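Local structure of membrane-bound protease PH1510 (Pyrococcus horikoshii, 6M4B) at residues Ala41-Leu46 with Arg173-Leu178; Ser92-Met97 with Lys180-Met185. The protein cleaves proteins preferentially near hydrophobic or aromatic residues, including casein and a stomatin homologue in vitro, through its N-terminal serine protease domain, the part present here. The protein carries 1 engineered substitution. All coordinates share one frame; numbering follows the deposited sequence.

Both contacts seat helix 175-182 on one face of the parallel β-sheet in the N-terminal protease domain, whose sequence belongs to the ClpP/crotonase clan. Contact 1 sets the first turn of the helix over strand 41-47, and contact 2 its last turn over strand 94-97. Strand 70-74 runs between these two strands, so the helix spans both and the strand between them. The centres of the contacts lie about 9 Å apart, and they meet directly where L178 CD1 packs 3.6 Å from A96 CB. Neither contact includes the active-site positions, which are A83, an engineered replacement of the nucleophile, and K124, the proton donor/acceptor; both contacts are structural packing away from these sites.

Contact 1: Ala41-Leu46 with Arg173-Leu178; sequences AIIIEL and RDINEL
I43 in strand 41-47 and I175 in the first turn of helix 175-182 bring their backbones within 8.7 Å, CA to CA, and only side chains span the gap. I43 does so with two branches. Its CG2 methyl meets I175 CD1 at 4.0 Å, tip to tip, while its CD1 meets L178 CD2 at 3.7 Å, again end on. Chi1 of -64° sets CG1 beside the backbone N and CG2 beside the carbonyl carbon, and the extended chi2 carries CD1 on to L178. E45, two residues further along the strand and on the same face, extends its chain across that of I175 at about a right angle, and OE2 comes 3.4 Å from I175 CD1. The helix start is held by local bonds: N-cap D174 accepts E177 N at OD1 (2.8 Å), and E177 takes R173 N on the anti lone pair of OE1 (3.1 Å) and forms a salt bridge through OE2 to R173 NH2. Y73 of strand 70-74 packs beside I43, E45 and L178. Methyl-to-methyl packing is thus edged by one carboxylate oxygen; a methyl can give OE2 no hydrogen bond, and without polar partners from neighbouring residues burial would tend to raise the pKa of E45.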
loop_
_atom_site.group_PDB
_atom_site.type_symbol
_atom_site.label_atom_id
_atom_site.label_comp_id
_atom_site.label_asym_id
_atom_site.label_seq_id
_atom_site.Cartn_x
_atom_site.Cartn_y
_atom_site.Cartn_z
ATOM N N ALA A 41 -8.290 20.541 4.486
ATOM C CA ALA A 41 -6.977 19.861 4.506
ATOM C C ALA A 41 -6.499 19.775 5.938
ATOM O O ALA A 41 -6.908 20.594 6.780
ATOM C CB ALA A 41 -5.922 20.594 3.660
ATOM N N ILE A 42 -5.611 18.814 6.200
ATOM C CA ILE A 42 -4.872 18.786 7.459
ATOM C C ILE A 42 -3.385 18.855 7.136
ATOM O O ILE A 42 -2.909 18.147 6.255
ATOM C CB ILE A 42 -5.228 17.565 8.324
ATOM C CG1 ILE A 42 -4.475 17.638 9.666
ATOM C CG2 ILE A 42 -4.976 16.250 7.616
ATOM C CD1 ILE A 42 -4.848 16.519 10.600
ATOM N N ILE A 43 -2.677 19.746 7.813
ATOM C CA ILE A 43 -1.240 19.899 7.689
ATOM C C ILE A 43 -0.611 19.220 8.905
ATOM O O ILE A 43 -1.006 19.449 10.039
ATOM C CB ILE A 43 -0.793 21.356 7.671
ATOM C CG1 ILE A 43 -1.351 22.060 6.412
ATOM C CG2 ILE A 43 0.744 21.442 7.681
ATOM C CD1 ILE A 43 -1.296 23.579 6.490
ATOM N N ILE A 44 0.346 18.346 8.642
ATOM C CA ILE A 44 1.052 17.661 9.681
ATOM C C ILE A 44 2.475 18.100 9.599
ATOM O O ILE A 44 3.148 17.829 8.620
ATOM C CB ILE A 44 0.853 16.159 9.572
ATOM C CG1 ILE A 44 -0.606 15.883 9.932
ATOM C CG2 ILE A 44 1.831 15.434 10.487
ATOM C CD1 ILE A 44 -1.034 14.475 9.720
ATOM N N GLU A 45 2.898 18.812 10.648
ATOM C CA GLU A 45 4.263 19.300 10.796
ATOM C C GLU A 45 5.106 18.137 11.329
ATOM O O GLU A 45 4.891 17.677 12.447
ATOM C CB GLU A 45 4.319 20.486 11.749
ATOM C CG GLU A 45 3.742 21.762 11.140
ATOM C CD GLU A 45 3.593 22.912 12.144
ATOM O OE1 GLU A 45 3.791 22.678 13.354
ATOM O OE2 GLU A 45 3.260 24.044 11.727
ATOM N N LEU A 46 6.005 17.629 10.496
ATOM C CA LEU A 46 6.649 16.352 10.764
ATOM C C LEU A 46 8.139 16.543 10.975
ATOM O O LEU A 46 8.781 17.268 10.247
ATOM C CB LEU A 46 6.422 15.371 9.604
ATOM C CG LEU A 46 7.030 13.968 9.753
ATOM C CD1 LEU A 46 6.288 13.166 10.808
ATOM C CD2 LEU A 46 6.991 13.272 8.418
ATOM N N ARG A 173 8.384 28.908 4.616
ATOM C CA ARG A 173 8.936 29.369 5.893
ATOM C C ARG A 173 7.975 29.186 7.040
ATOM O O ARG A 173 8.414 29.015 8.144
ATOM C CB ARG A 173 9.214 30.863 5.829
ATOM C CG ARG A 173 10.154 31.324 4.719
ATOM C CD ARG A 173 10.390 32.832 4.780
ATOM N NE ARG A 173 9.210 33.653 5.110
ATOM C CZ ARG A 173 8.477 34.335 4.233
ATOM N NH1 ARG A 173 7.421 35.043 4.677
ATOM N NH2 ARG A 173 8.764 34.296 2.919
ATOM N N ASP A 174 6.666 29.252 6.767
ATOM C CA ASP A 174 5.651 29.068 7.801
ATOM C C ASP A 174 4.317 28.666 7.209
ATOM O O ASP A 174 4.197 28.520 5.993
ATOM C CB ASP A 174 5.465 30.359 8.652
ATOM C CG ASP A 174 5.207 31.605 7.794
ATOM O OD1 ASP A 174 4.575 31.507 6.714
ATOM O OD2 ASP A 174 5.657 32.693 8.205
ATOM N N ILE A 175 3.370 28.401 8.102
ATOM C CA ILE A 175 2.067 27.968 7.725
ATOM C C ILE A 175 1.449 28.915 6.706
ATOM O O ILE A 175 0.901 28.489 5.707
ATOM C CB ILE A 175 1.159 27.749 8.948
ATOM C CG1 ILE A 175 1.588 26.510 9.777
ATOM C CG2 ILE A 175 -0.272 27.528 8.494
ATOM C CD1 ILE A 175 1.535 25.172 9.030
ATOM N N ASN A 176 1.551 30.197 6.944
ATOM C CA ASN A 176 0.953 31.183 6.046
ATOM C C ASN A 176 1.568 31.155 4.610
ATOM O O ASN A 176 0.834 31.198 3.611
ATOM C CB ASN A 176 1.110 32.560 6.698
ATOM C CG ASN A 176 0.146 33.606 6.145
ATOM O OD1 ASN A 176 -0.965 33.869 6.703
ATOM N ND2 ASN A 176 0.569 34.230 5.049
ATOM N N GLU A 177 2.901 31.056 4.506
ATOM C CA GLU A 177 3.532 30.915 3.186
ATOM C C GLU A 177 3.131 29.544 2.554
ATOM O O GLU A 177 2.912 29.467 1.360
ATOM C CB GLU A 177 5.060 31.139 3.228
ATOM C CG GLU A 177 5.609 31.434 1.835
ATOM C CD GLU A 177 7.146 31.671 1.723
ATOM O OE1 GLU A 177 7.997 30.972 2.325
ATOM O OE2 GLU A 177 7.516 32.553 0.922
ATOM N N LEU A 178 2.991 28.490 3.361
ATOM C CA LEU A 178 2.572 27.161 2.844
ATOM C C LEU A 178 1.172 27.238 2.185
ATOM O O LEU A 178 1.006 26.896 0.984
ATOM C CB LEU A 178 2.632 26.083 3.943
ATOM C CG LEU A 178 2.264 24.617 3.601
ATOM C CD1 LEU A 178 2.756 23.680 4.673
ATOM C CD2 LEU A 178 0.757 24.420 3.499
#

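Contact 2: Ser92-Met97 with Lys180-Met185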
loop_
_atom_site.group_PDB
_atom_site.type_symbol
_atom_site.label_atom_id
_atom_site.label_comp_id
_atom_site.label_asym_id
_atom_site.label_seq_id
_atom_site.Cartn_x
_atom_site.Cartn_y
_atom_site.Cartn_z
ATOM N N SER A 92 1.796 11.201 0.594
ATOM C CA SER A 92 0.846 12.232 0.979
ATOM C C SER A 92 0.441 13.075 -0.214
ATOM O O SER A 92 1.061 13.040 -1.289
ATOM C CB SER A 92 1.457 13.120 2.079
ATOM O OG SER A 92 2.287 14.140 1.521
ATOM N N HIS A 93 -0.624 13.841 -0.007
ATOM C CA HIS A 93 -1.238 14.640 -1.056
ATOM C C HIS A 93 -0.392 15.800 -1.529
ATOM O O HIS A 93 -0.548 16.252 -2.648
ATOM C CB HIS A 93 -2.599 15.124 -0.572
ATOM C CG HIS A 93 -3.554 14.018 -0.311
ATOM N ND1 HIS A 93 -3.631 13.376 0.902
ATOM C CD2 HIS A 93 -4.473 13.420 -1.114
ATOM C CE1 HIS A 93 -4.554 12.426 0.841
ATOM N NE2 HIS A 93 -5.069 12.430 -0.376
ATOM N N LEU A 94 0.451 16.320 -0.634
ATOM C CA LEU A 94 1.297 17.450 -0.918
ATOM C C LEU A 94 2.432 17.480 0.108
ATOM O O LEU A 94 2.198 17.190 1.274
ATOM C CB LEU A 94 0.499 18.757 -0.822
ATOM C CG LEU A 94 1.084 19.948 -1.599
ATOM C CD1 LEU A 94 0.757 19.748 -3.044
ATOM C CD2 LEU A 94 0.505 21.299 -1.176
ATOM N N ILE A 95 3.645 17.808 -0.327
ATOM C CA ILE A 95 4.756 17.891 0.579
ATOM C C ILE A 95 5.261 19.302 0.528
ATOM O O ILE A 95 5.519 19.825 -0.555
ATOM C CB ILE A 95 5.926 16.933 0.206
ATOM C CG1 ILE A 95 5.455 15.470 0.103
ATOM C CG2 ILE A 95 7.008 17.018 1.259
ATOM C CD1 ILE A 95 6.416 14.600 -0.702
ATOM N N ALA A 96 5.471 19.857 1.702
ATOM C CA ALA A 96 6.137 21.136 1.869
ATOM C C ALA A 96 7.324 20.967 2.815
ATOM O O ALA A 96 7.254 20.194 3.789
ATOM C CB ALA A 96 5.162 22.145 2.441
ATOM N N MET A 97 8.384 21.696 2.528
ATOM C CA MET A 97 9.563 21.749 3.426
ATOM C C MET A 97 9.972 23.196 3.830
ATOM O O MET A 97 9.982 24.087 3.016
ATOM C CB MET A 97 10.751 21.029 2.784
ATOM C CG MET A 97 10.550 19.510 2.604
ATOM S SD MET A 97 11.969 18.768 1.798
ATOM C CE MET A 97 13.117 18.717 3.166
ATOM N N LYS A 180 -0.313 29.989 1.142
ATOM C CA LYS A 180 -0.254 30.853 -0.036
ATOM C C LYS A 180 0.252 30.134 -1.282
ATOM O O LYS A 180 -0.345 30.219 -2.347
ATOM C CB LYS A 180 0.608 32.063 0.310
ATOM C CG LYS A 180 0.717 33.183 -0.710
ATOM C CD LYS A 180 1.671 34.265 -0.152
ATOM C CE LYS A 180 2.650 34.837 -1.185
ATOM N NZ LYS A 180 2.087 35.991 -1.936
ATOM N N LYS A 181 1.381 29.445 -1.187
ATOM C CA LYS A 181 1.953 28.745 -2.382
ATOM C C LYS A 181 1.206 27.464 -2.758
ATOM O O LYS A 181 1.296 27.012 -3.915
ATOM C CB LYS A 181 3.411 28.389 -2.127
ATOM C CG LYS A 181 4.327 29.604 -2.028
ATOM C CD LYS A 181 5.670 29.234 -1.417
ATOM C CE LYS A 181 6.777 30.178 -1.849
ATOM N NZ LYS A 181 8.110 29.555 -1.653
ATOM N N SER A 182 0.525 26.857 -1.781
ATOM C CA SER A 182 -0.217 25.614 -2.024
ATOM C C SER A 182 -1.580 25.902 -2.637
ATOM O O SER A 182 -2.209 25.001 -3.241
ATOM C CB SER A 182 -0.390 24.803 -0.755
ATOM O OG SER A 182 0.859 24.313 -0.308
ATOM N N ASN A 183 -2.055 27.140 -2.478
ATOM C CA ASN A 183 -3.407 27.504 -2.926
ATOM C C ASN A 183 -3.544 27.332 -4.412
ATOM O O ASN A 183 -2.733 27.844 -5.140
ATOM C CB ASN A 183 -3.677 28.974 -2.573
ATOM C CG ASN A 183 -5.088 29.391 -2.865
ATOM O OD1 ASN A 183 -6.008 28.582 -2.863
ATOM N ND2 ASN A 183 -5.276 30.659 -3.029
ATOM N N GLY A 184 -4.563 26.622 -4.860
ATOM C CA GLY A 184 -4.786 26.324 -6.290
ATOM C C GLY A 184 -4.038 25.114 -6.871
ATOM O O GLY A 184 -4.203 24.816 -8.054
ATOM N N MET A 185 -3.209 24.435 -6.074
ATOM C CA MET A 185 -2.588 23.226 -6.583
ATOM C C MET A 185 -3.456 21.984 -6.334
ATOM O O MET A 185 -4.277 21.925 -5.394
ATOM C CB MET A 185 -1.049 23.150 -6.352
ATOM C CG MET A 185 -0.417 23.232 -5.007
ATOM S SD MET A 185 1.354 22.927 -5.176
ATOM C CE MET A 185 2.319 24.380 -5.675
#
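Where helix 175-182 ends and runs into a type II β-turn, S182 and M185 close over L94 of strand 94-97, part of the parallel sheet of this ClpP/crotonase-like domain. The two methyls of L94 divide the work. CD2 lies against S182, 3.2 Å from OG and 3.6 Å from CB, whereas CD1 reaches M185 SD at 3.9 Å. Close as the hydroxyl is to this methyl, its polar bond is made within the helix, to the carbonyl O of L178, so the proton of the buried hydroxyl has its acceptor although the leucine methyl offers none. The thioether chain of M185 crosses the leucine side chain at about a right angle. Its CG lies between the backbone N and the carbonyl carbon (chi1 58°), and the straight step to the sulfur (chi2 174°) carries SD to CD1. The turn makes this reversal possible: M185 N bonds to S182 O (3.1 Å), and G184 takes a positive phi of 84°, at which a CB would collide with the preceding carbonyl O. An alanine in place of L94 would take away both methyls, and is likely to open a gap beside S182 and leave the M185 thioether with less to rest on, V170 apart. Around the contact, V170 of edge strand 170-171 packs against S182, M185 and A96, while I72 of strand 70-74 hydrogen-bonds to the backbones of L94 and A96. N183 ties the turn to F200 and T201, and L94 thus lies under the helix terminus, between the sheet's edge and strand 70-74.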